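Local atomic coordinates of galactofuranose-binding protein YtfQ (PDB entry 2VK2), a protein that binds alpha- and beta-galactofuranose in the periplasm as the solute-binding component of an ABC transporter that takes up the sugar. Residues Val5-Val10 and Leu35-Gly40; Ala107-Glu112 and Ala143-Lys148; Val131-Gly136 and Tyr196-Asp201. All coordinates share one frame; numbering follows the deposited sequence.

Contact 1. Residues Val5-Val10 and Leu35-Gly40; sequences VGFSQV and LKIADG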
loop_
_atom_site.group_PDB
_atom_site.type_symbol
_atom_site.label_atom_id
_atom_site.label_comp_id
_atom_site.label_asym_id
_atom_site.label_seq_id
_atom_site.Cartn_x
_atom_site.Cartn_y
_atom_site.Cartn_z
ATOM N N VAL A 5 -8.375 4.445 -21.386
ATOM C CA VAL A 5 -7.262 3.965 -20.576
ATOM C C VAL A 5 -7.571 2.557 -20.079
ATOM O O VAL A 5 -8.667 2.289 -19.591
ATOM C CB VAL A 5 -7.005 4.898 -19.371
ATOM C CG1 VAL A 5 -5.922 4.330 -18.462
ATOM C CG2 VAL A 5 -6.624 6.286 -19.857
ATOM N N GLY A 6 -6.602 1.656 -20.230
ATOM C CA GLY A 6 -6.691 0.319 -19.662
ATOM C C GLY A 6 -5.886 0.288 -18.380
ATOM O O GLY A 6 -4.696 0.589 -18.396
ATOM N N PHE A 7 -6.534 -0.068 -17.274
ATOM C CA PHE A 7 -5.888 -0.127 -15.964
ATOM C C PHE A 7 -5.813 -1.579 -15.517
ATOM O O PHE A 7 -6.838 -2.217 -15.276
ATOM C CB PHE A 7 -6.683 0.733 -14.971
ATOM C CG PHE A 7 -6.184 0.703 -13.535
ATOM C CD1 PHE A 7 -4.871 0.373 -13.200
ATOM C CD2 PHE A 7 -7.052 1.066 -12.509
ATOM C CE1 PHE A 7 -4.455 0.375 -11.866
ATOM C CE2 PHE A 7 -6.639 1.073 -11.186
ATOM C CZ PHE A 7 -5.339 0.728 -10.863
ATOM N N SER A 8 -4.589 -2.104 -15.451
ATOM C CA SER A 8 -4.340 -3.409 -14.858
ATOM C C SER A 8 -4.185 -3.230 -13.353
ATOM O O SER A 8 -3.147 -2.772 -12.871
ATOM C CB SER A 8 -3.090 -4.063 -15.446
ATOM O OG SER A 8 -2.834 -5.294 -14.793
ATOM N N GLN A 9 -5.245 -3.587 -12.633
ATOM C CA GLN A 9 -5.330 -3.464 -11.185
ATOM C C GLN A 9 -4.909 -4.795 -10.554
ATOM O O GLN A 9 -5.132 -5.860 -11.134
ATOM C CB GLN A 9 -6.780 -3.082 -10.823
ATOM C CG GLN A 9 -7.122 -2.877 -9.346
ATOM C CD GLN A 9 -6.227 -1.870 -8.652
ATOM O OE1 GLN A 9 -5.018 -2.057 -8.581
ATOM N NE2 GLN A 9 -6.822 -0.810 -8.105
ATOM N N VAL A 10 -4.284 -4.731 -9.379
ATOM C CA VAL A 10 -3.779 -5.927 -8.695
ATOM C C VAL A 10 -4.921 -6.856 -8.307
ATOM O O VAL A 10 -4.844 -8.073 -8.485
ATOM C CB VAL A 10 -2.995 -5.549 -7.411
ATOM C CG1 VAL A 10 -2.591 -6.799 -6.626
ATOM C CG2 VAL A 10 -1.779 -4.706 -7.747
ATOM N N LEU A 35 -12.489 4.355 -18.876
ATOM C CA LEU A 35 -11.554 3.552 -18.100
ATOM C C LEU A 35 -12.000 2.101 -18.079
ATOM O O LEU A 35 -13.116 1.791 -17.661
ATOM C CB LEU A 35 -11.469 4.085 -16.671
ATOM C CG LEU A 35 -10.468 3.380 -15.750
ATOM C CD1 LEU A 35 -9.041 3.577 -16.239
ATOM C CD2 LEU A 35 -10.620 3.877 -14.324
ATOM N N LYS A 36 -11.121 1.218 -18.545
ATOM C CA LYS A 36 -11.334 -0.218 -18.470
ATOM C C LYS A 36 -10.426 -0.762 -17.385
ATOM O O LYS A 36 -9.216 -0.541 -17.423
ATOM C CB LYS A 36 -10.982 -0.878 -19.799
ATOM C CG LYS A 36 -11.630 -0.217 -21.001
ATOM C CD LYS A 36 -11.354 -0.984 -22.279
ATOM C CE LYS A 36 -12.105 -2.306 -22.306
ATOM N NZ LYS A 36 -12.128 -2.908 -23.656
ATOM N N ILE A 37 -11.004 -1.462 -16.415
ATOM C CA ILE A 37 -10.227 -2.009 -15.310
ATOM C C ILE A 37 -10.200 -3.531 -15.381
ATOM O O ILE A 37 -11.244 -4.184 -15.397
ATOM C CB ILE A 37 -10.776 -1.562 -13.941
ATOM C CG1 ILE A 37 -10.875 -0.035 -13.874
ATOM C CG2 ILE A 37 -9.880 -2.077 -12.825
ATOM C CD1 ILE A 37 -11.388 0.492 -12.549
ATOM N N ALA A 38 -8.992 -4.083 -15.443
ATOM C CA ALA A 38 -8.781 -5.523 -15.375
ATOM C C ALA A 38 -8.316 -5.882 -13.970
ATOM O O ALA A 38 -7.423 -5.239 -13.421
ATOM C CB ALA A 38 -7.745 -5.961 -16.410
ATOM N N ASP A 39 -8.924 -6.911 -13.394
ATOM C CA ASP A 39 -8.604 -7.352 -12.044
ATOM C C ASP A 39 -7.656 -8.542 -12.136
ATOM O O ASP A 39 -8.033 -9.601 -12.634
ATOM C CB ASP A 39 -9.893 -7.731 -11.309
ATOM C CG ASP A 39 -9.673 -8.005 -9.838
ATOM O OD1 ASP A 39 -8.729 -8.741 -9.492
ATOM O OD2 ASP A 39 -10.461 -7.490 -9.018
ATOM N N GLY A 40 -6.431 -8.360 -11.648
ATOM C CA GLY A 40 -5.392 -9.386 -11.749
ATOM C C GLY A 40 -5.494 -10.533 -10.759
ATOM O O GLY A 40 -4.734 -11.494 -10.854
#

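Contact 2. Residues Ala107-Glu112 and Ala143-Lys148; sequences ADNILE and AIDRKK. With GZL (beta-D-galactofuranose), chain B.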
loop_
_atom_site.group_PDB
_atom_site.type_symbol
_atom_site.label_atom_id
_atom_site.label_comp_id
_atom_site.label_asym_id
_atom_site.label_seq_id
_atom_site.Cartn_x
_atom_site.Cartn_y
_atom_site.Cartn_z
ATOM N N ALA A 107 3.513 6.842 -3.013
ATOM C CA ALA A 107 4.108 7.409 -1.814
ATOM C C ALA A 107 5.588 7.039 -1.764
ATOM O O ALA A 107 6.056 6.162 -2.501
ATOM C CB ALA A 107 3.398 6.898 -0.575
ATOM N N ASP A 108 6.322 7.736 -0.906
ATOM C CA ASP A 108 7.653 7.310 -0.500
ATOM C C ASP A 108 7.419 6.245 0.566
ATOM O O ASP A 108 7.122 6.557 1.717
ATOM C CB ASP A 108 8.442 8.501 0.044
ATOM C CG ASP A 108 9.829 8.129 0.536
ATOM O OD1 ASP A 108 10.116 6.926 0.726
ATOM O OD2 ASP A 108 10.635 9.061 0.747
ATOM N N ASN A 109 7.522 4.983 0.168
ATOM C CA ASN A 109 7.138 3.876 1.037
ATOM C C ASN A 109 8.196 3.573 2.091
ATOM O O ASN A 109 7.884 3.024 3.148
ATOM C CB ASN A 109 6.808 2.643 0.199
ATOM C CG ASN A 109 5.760 2.932 -0.855
ATOM O OD1 ASN A 109 4.617 3.269 -0.540
ATOM N ND2 ASN A 109 6.146 2.814 -2.113
ATOM N N ILE A 110 9.443 3.947 1.813
ATOM C CA ILE A 110 10.490 3.896 2.824
ATOM C C ILE A 110 10.135 4.878 3.940
ATOM O O ILE A 110 10.188 4.531 5.123
ATOM C CB ILE A 110 11.885 4.219 2.237
ATOM C CG1 ILE A 110 12.258 3.203 1.146
ATOM C CG2 ILE A 110 12.929 4.217 3.342
ATOM C CD1 ILE A 110 13.608 3.432 0.510
ATOM N N LEU A 111 9.749 6.092 3.560
ATOM C CA LEU A 111 9.300 7.098 4.526
ATOM C C LEU A 111 8.126 6.610 5.372
ATOM O O LEU A 111 8.101 6.835 6.575
ATOM C CB LEU A 111 8.917 8.404 3.822
ATOM C CG LEU A 111 8.289 9.489 4.705
ATOM C CD1 LEU A 111 9.276 9.970 5.764
ATOM C CD2 LEU A 111 7.805 10.643 3.842
ATOM N N GLU A 112 7.151 5.955 4.752
ATOM C CA GLU A 112 6.003 5.433 5.496
ATOM C C GLU A 112 6.463 4.517 6.627
ATOM O O GLU A 112 5.991 4.634 7.759
ATOM C CB GLU A 112 5.060 4.670 4.572
ATOM C CG GLU A 112 4.302 5.534 3.576
ATOM C CD GLU A 112 3.515 4.703 2.592
ATOM O OE1 GLU A 112 3.995 3.608 2.238
ATOM O OE2 GLU A 112 2.419 5.130 2.175
ATOM N N ALA A 143 6.232 -3.501 0.009
ATOM C CA ALA A 143 6.575 -4.364 1.142
ATOM C C ALA A 143 8.072 -4.291 1.434
ATOM O O ALA A 143 8.485 -4.147 2.583
ATOM C CB ALA A 143 6.150 -5.798 0.870
ATOM N N ILE A 144 8.880 -4.373 0.382
ATOM C CA ILE A 144 10.328 -4.253 0.507
ATOM C C ILE A 144 10.698 -2.913 1.149
ATOM O O ILE A 144 11.509 -2.861 2.076
ATOM C CB ILE A 144 11.005 -4.392 -0.875
ATOM C CG1 ILE A 144 10.834 -5.819 -1.409
ATOM C CG2 ILE A 144 12.481 -4.033 -0.792
ATOM C CD1 ILE A 144 11.093 -5.954 -2.901
ATOM N N ASP A 145 10.081 -1.837 0.668
ATOM C CA ASP A 145 10.407 -0.491 1.128
ATOM C C ASP A 145 9.896 -0.201 2.537
ATOM O O ASP A 145 10.597 0.419 3.332
ATOM C CB ASP A 145 9.876 0.559 0.146
ATOM C CG ASP A 145 10.635 0.572 -1.173
ATOM O OD1 ASP A 145 11.688 -0.095 -1.284
ATOM O OD2 ASP A 145 10.166 1.268 -2.094
ATOM N N ARG A 146 8.682 -0.647 2.851
ATOM C CA ARG A 146 8.136 -0.460 4.198
ATOM C C ARG A 146 8.915 -1.257 5.238
ATOM O O ARG A 146 9.085 -0.803 6.365
ATOM C CB ARG A 146 6.650 -0.813 4.242
ATOM C CG ARG A 146 5.804 0.248 3.592
ATOM C CD ARG A 146 4.389 -0.198 3.366
ATOM N NE ARG A 146 3.640 0.855 2.694
ATOM C CZ ARG A 146 2.438 0.689 2.158
ATOM N NH1 ARG A 146 1.841 -0.493 2.211
ATOM N NH2 ARG A 146 1.842 1.709 1.552
ATOM N N LYS A 147 9.395 -2.438 4.860
ATOM C CA LYS A 147 10.272 -3.210 5.734
ATOM C C LYS A 147 11.564 -2.438 6.004
ATOM O O LYS A 147 11.982 -2.304 7.154
ATOM C CB LYS A 147 10.581 -4.576 5.120
ATOM C CG LYS A 147 11.508 -5.432 5.964
ATOM C CD LYS A 147 11.461 -6.894 5.555
ATOM C CE LYS A 147 12.306 -7.759 6.476
ATOM N NZ LYS A 147 11.953 -7.581 7.915
ATOM N N LYS A 148 12.181 -1.918 4.944
ATOM C CA LYS A 148 13.444 -1.181 5.065
ATOM C C LYS A 148 13.293 0.082 5.911
ATOM O O LYS A 148 14.129 0.359 6.765
ATOM C CB LYS A 148 14.004 -0.810 3.683
ATOM C CG LYS A 148 15.318 -0.024 3.743
ATOM C CD LYS A 148 15.767 0.463 2.372
ATOM C CE LYS A 148 16.969 1.394 2.467
ATOM N NZ LYS A 148 17.188 2.156 1.204
HETATM C C6 GZL B . 0.199 0.875 -1.585
HETATM C C5 GZL B . 0.048 -0.426 -1.903
HETATM C C4 GZL B . -0.551 -1.462 -0.969
HETATM C C3 GZL B . -1.334 -1.059 0.250
HETATM C C2 GZL B . -2.449 -1.772 0.332
HETATM O O6 GZL B . 0.753 1.742 -2.439
HETATM O O5 GZL B . 0.527 -0.872 -3.070
HETATM O O4 GZL B . -1.471 -2.298 -1.684
HETATM O O3 GZL B . -0.889 -0.177 1.137
HETATM C C1 GZL B . -2.604 -2.629 -0.872
HETATM O O2 GZL B . -3.371 -1.766 1.297
HETATM O O1 GZL B . -2.582 -4.014 -0.544
HETATM O O HOH W 1 9.635 3.914 -1.554
#

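Contact 3. Residues Val131-Gly136 and Tyr196-Asp201; sequences VVELQG and YAHNDD. With GZL (beta-D-galactofuranose), chain B.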
loop_
_atom_site.group_PDB
_atom_site.type_symbol
_atom_site.label_atom_id
_atom_site.label_comp_id
_atom_site.label_asym_id
_atom_site.label_seq_id
_atom_site.Cartn_x
_atom_site.Cartn_y
_atom_site.Cartn_z
ATOM N N VAL A 131 8.939 -6.707 18.517
ATOM C CA VAL A 131 8.053 -6.410 17.404
ATOM C C VAL A 131 7.799 -7.666 16.579
ATOM O O VAL A 131 8.716 -8.447 16.326
ATOM C CB VAL A 131 8.668 -5.323 16.495
ATOM C CG1 VAL A 131 7.812 -5.100 15.251
ATOM C CG2 VAL A 131 8.838 -4.026 17.268
ATOM N N VAL A 132 6.550 -7.865 16.178
ATOM C CA VAL A 132 6.226 -8.848 15.154
ATOM C C VAL A 132 5.755 -8.085 13.918
ATOM O O VAL A 132 4.996 -7.114 14.027
ATOM C CB VAL A 132 5.185 -9.889 15.633
ATOM C CG1 VAL A 132 5.719 -10.646 16.845
ATOM C CG2 VAL A 132 3.837 -9.242 15.947
ATOM N N GLU A 133 6.242 -8.502 12.752
ATOM C CA GLU A 133 5.993 -7.789 11.508
ATOM C C GLU A 133 5.113 -8.601 10.572
ATOM O O GLU A 133 5.418 -9.753 10.268
ATOM C CB GLU A 133 7.322 -7.456 10.822
ATOM C CG GLU A 133 7.179 -6.718 9.487
ATOM C CD GLU A 133 8.513 -6.387 8.855
ATOM O OE1 GLU A 133 9.435 -7.226 8.939
ATOM O OE2 GLU A 133 8.637 -5.293 8.268
ATOM N N LEU A 134 4.022 -7.987 10.124
ATOM C CA LEU A 134 3.179 -8.550 9.085
ATOM C C LEU A 134 3.539 -7.842 7.785
ATOM O O LEU A 134 3.169 -6.688 7.569
ATOM C CB LEU A 134 1.699 -8.356 9.420
ATOM C CG LEU A 134 1.229 -9.089 10.682
ATOM C CD1 LEU A 134 -0.176 -8.654 11.076
ATOM C CD2 LEU A 134 1.284 -10.595 10.481
ATOM N N GLN A 135 4.291 -8.529 6.929
ATOM C CA GLN A 135 4.731 -7.943 5.669
ATOM C C GLN A 135 3.639 -7.993 4.621
ATOM O O GLN A 135 2.737 -8.820 4.681
ATOM C CB GLN A 135 5.949 -8.679 5.108
ATOM C CG GLN A 135 7.160 -8.710 6.010
ATOM C CD GLN A 135 8.369 -9.297 5.308
ATOM O OE1 GLN A 135 8.559 -9.103 4.103
ATOM N NE2 GLN A 135 9.196 -10.016 6.055
ATOM N N GLY A 136 3.754 -7.116 3.634
ATOM C CA GLY A 136 2.907 -7.177 2.459
ATOM C C GLY A 136 3.332 -8.303 1.538
ATOM O O GLY A 136 4.235 -9.080 1.853
ATOM N N TYR A 196 3.796 -4.509 13.768
ATOM C CA TYR A 196 3.999 -3.596 12.654
ATOM C C TYR A 196 3.449 -4.285 11.422
ATOM O O TYR A 196 3.959 -5.329 11.018
ATOM C CB TYR A 196 5.491 -3.292 12.465
ATOM C CG TYR A 196 5.816 -2.533 11.192
ATOM C CD1 TYR A 196 5.097 -1.397 10.830
ATOM C CD2 TYR A 196 6.849 -2.948 10.352
ATOM C CE1 TYR A 196 5.385 -0.702 9.668
ATOM C CE2 TYR A 196 7.148 -2.253 9.185
ATOM C CZ TYR A 196 6.413 -1.128 8.853
ATOM O OH TYR A 196 6.686 -0.417 7.706
ATOM N N ALA A 197 2.403 -3.718 10.832
ATOM C CA ALA A 197 1.814 -4.293 9.631
ATOM C C ALA A 197 2.008 -3.338 8.467
ATOM O O ALA A 197 1.783 -2.134 8.592
ATOM C CB ALA A 197 0.344 -4.585 9.844
ATOM N N HIS A 198 2.415 -3.878 7.323
ATOM C CA HIS A 198 2.659 -3.052 6.140
ATOM C C HIS A 198 1.392 -2.413 5.579
ATOM O O HIS A 198 1.482 -1.456 4.824
ATOM C CB HIS A 198 3.367 -3.858 5.057
ATOM C CG HIS A 198 4.769 -4.229 5.412
ATOM N ND1 HIS A 198 5.614 -4.840 4.515
ATOM C CD2 HIS A 198 5.479 -4.062 6.553
ATOM C CE1 HIS A 198 6.781 -5.054 5.095
ATOM N NE2 HIS A 198 6.730 -4.586 6.328
ATOM N N ASN A 199 0.221 -2.930 5.946
ATOM C CA ASN A 199 -1.014 -2.179 5.749
ATOM C C ASN A 199 -1.962 -2.298 6.934
ATOM O O ASN A 199 -1.834 -3.205 7.758
ATOM C CB ASN A 199 -1.703 -2.498 4.402
ATOM C CG ASN A 199 -2.472 -3.817 4.388
ATOM O OD1 ASN A 199 -2.320 -4.668 5.255
ATOM N ND2 ASN A 199 -3.288 -3.997 3.354
ATOM N N ASP A 200 -2.891 -1.350 7.019
ATOM C CA ASP A 200 -3.897 -1.334 8.081
ATOM C C ASP A 200 -4.712 -2.619 8.128
ATOM O O ASP A 200 -4.982 -3.138 9.206
ATOM C CB ASP A 200 -4.891 -0.181 7.893
ATOM C CG ASP A 200 -4.286 1.194 8.125
ATOM O OD1 ASP A 200 -3.269 1.349 8.840
ATOM O OD2 ASP A 200 -4.873 2.145 7.586
ATOM N N ASP A 201 -5.125 -3.119 6.965
ATOM C CA ASP A 201 -5.998 -4.296 6.915
ATOM C C ASP A 201 -5.393 -5.492 7.643
ATOM O O ASP A 201 -6.075 -6.145 8.429
ATOM C CB ASP A 201 -6.351 -4.674 5.470
ATOM C CG ASP A 201 -7.477 -3.827 4.898
ATOM O OD1 ASP A 201 -7.573 -2.632 5.243
ATOM O OD2 ASP A 201 -8.268 -4.361 4.095
HETATM C C6 GZL B . 0.199 0.875 -1.585
HETATM C C5 GZL B . 0.048 -0.426 -1.903
HETATM C C4 GZL B . -0.551 -1.462 -0.969
HETATM C C3 GZL B . -1.334 -1.059 0.250
HETATM C C2 GZL B . -2.449 -1.772 0.332
HETATM O O6 GZL B . 0.753 1.742 -2.439
HETATM O O5 GZL B . 0.527 -0.872 -3.070
HETATM O O4 GZL B . -1.471 -2.298 -1.684
HETATM O O3 GZL B . -0.889 -0.177 1.137
HETATM C C1 GZL B . -2.604 -2.629 -0.872
HETATM O O2 GZL B . -3.371 -1.766 1.297
HETATM O O1 GZL B . -2.582 -4.014 -0.544
#

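Contact 1. Residues Val5-Val10 and Leu35-Gly40
Leu35 lays its CD1 methyl against Val5 and Phe7 on one face of the parallel sheet in which strands 4-9 and 34-39 are neighbours. With CG anti to the backbone N (chi1 -177°), the side chain leans across to the other strand, and Leu35 CD1 lies 3.9 Å from Val5 CG1 and also touches CB of Phe7. On the same face Ile37 divides its two branches: CG1 stands 4.2 Å from Phe7 CD2, while CG2 meets Gln9 CB at 3.8 Å. A beta-branched residue suits this place because it serves both neighbours. Gln9 CB also lies over the rim of one face of the Phe7 ring. Beyond it the chain bends at chi2 (54°), carrying the amide away from Asp39. There Gln9 OE1 accepts from Val10 N (2.9 Å) in plane, on a lone pair, and also from Arg17, while NE2 donates to Glu20 and Thr21; an amide fits because it gives and accepts. Five backbone bonds join the strands, from Lys36 N to Val5 O through to Gly40 N with Gln9 O (2.9 Å). Strand 34-39 is the sheet edge, with strand 61-64 on the far side of strand 4-9. Helix 15-31, the crossover of this beta-alpha-beta unit, packs on Leu35 and Ile37, helix 252-265 on Val5, and helix 44-57 covers Ser8, Lys36 and the small Ala38 from the other face.

Contact 2. Residues Ala107-Glu112 and Ala143-Lys148
Arg146 reaches from helix 141-153 past Asn109 to Glu112 of helix 109-124 and on to the bound sugar. Its CB passes beside Asn109 O, and Arg146 CG comes closer, 3.5 Å from Asn109 O. From CG to NE the chain is extended (chi3 -178°), which carries CD past Glu112 OE1 and brings Arg146 NE to 2.8 Å from Glu112 OE1. At the tip the guanidinium shares its contacts: Arg146 NH2 adds a second hydrogen bond of the salt bridge, to Glu112 OE1 at 3.0 Å, while Arg146 NH1 donates to O3 of beta-D-galactofuranose, also at 3.0 Å. NH2 has a weak further bond to the sugar O3. The grip on Glu112 is side-on, with both nitrogens meeting one oxygen from the same face of the carboxylate, whose plane is turned 42° from the guanidinium. Alongside, the helices touch where Asp145 CB lies 3.7 Å from Asn109 CB and equally near Ile110 CG1, and a water accepts from Asn109 N and donates to Asp145 OD2. Farther along, Ile110 CD1 lies beside the end of Lys148, near NZ and CD. Arginine suits its place because its several N-H groups can hold an acid and a ligand at once. The buried Glu112 thus acts as a second-shell residue: it fixes the rotation of the guanidinium, would probably balance its positive charge, and leaves NH1 directed at a sugar hydroxyl.

Contact 3. Residues Val131-Gly136 and Tyr196-Asp201
Tyr196 meets Val131, Val132, Glu133 and Leu134 as strand 194-197 pairs in parallel with strand 129-135. Tyr196 N donates to Val132 O and Tyr196 O accepts from Leu134 N at 2.8 Å, while CB rests on Val131 CG1. The ring runs beside the Glu133 side chain, pointing the same way, and Tyr196 presents its edge, CE2, to Glu133 OE2 at 3.5 Å; at its end the hydroxyl bonds to Arg146 O. Ala197 turns to the other face of the sheet, where its CB lies 4.0 Å from Leu134 CB, a small residue beside a larger one that also packs on helix 172-185. His198 closes the pairing, its N donating to Leu134 O at 2.9 Å. Its CG lies anti to the carbonyl carbon (chi1 -68°), which brings the ring back over strand 129-135. There His198 NE2 donates to Glu133 OE2 at 2.8 Å, the oxygen near the ring plane but met from above the carboxylate, whose plane stands 79° from the ring. Gln135 CA sits over one imidazole face, 3.6 Å from the centroid of the His198 ring, a CH-pi contact; imidazole suits both, with an N-H at its edge and a flat face. A leucine in place of His198 would probably leave Glu133 OE2 without this donor, although OE1 would still have Lys147 and Ser165. Asn199 follows as N-cap of helix 200-212, where an amide serves twice: OD1 caps Met202 N, and Asn199 ND2 donates almost straight (174°) to O2 of the galactofuranose at 3.0 Å, besides bonding Phe170 O. Sugar binding just past the C-terminal end of a parallel strand, at the start of the next helix, is characteristic of the Rossmann-like lobes of periplasmic binding proteins.

Overall arrangement
Contact 1 belongs to one six-stranded sheet and contact 3 to the other, their centres 26 Å apart on opposite sides of the chain's centre. Both pair parallel strands, but contact 1 lies at a sheet edge, is partly buried and is mostly apolar beside its backbone bonds, whereas contact 3 is buried and adds a charged and aromatic cluster. Contact 2 differs in joining two helices, partly open to solvent, through a salt bridge. It abuts contact 3: helix 141-153 directly follows strand 129-135, and Lys147 reaches Glu133. Contacts 2 and 3 each supply one residue hydrogen-bonded to the sugar, while contact 1 only borders the site, Gln9 by holding Arg17 and Val10 by lying near the sugar.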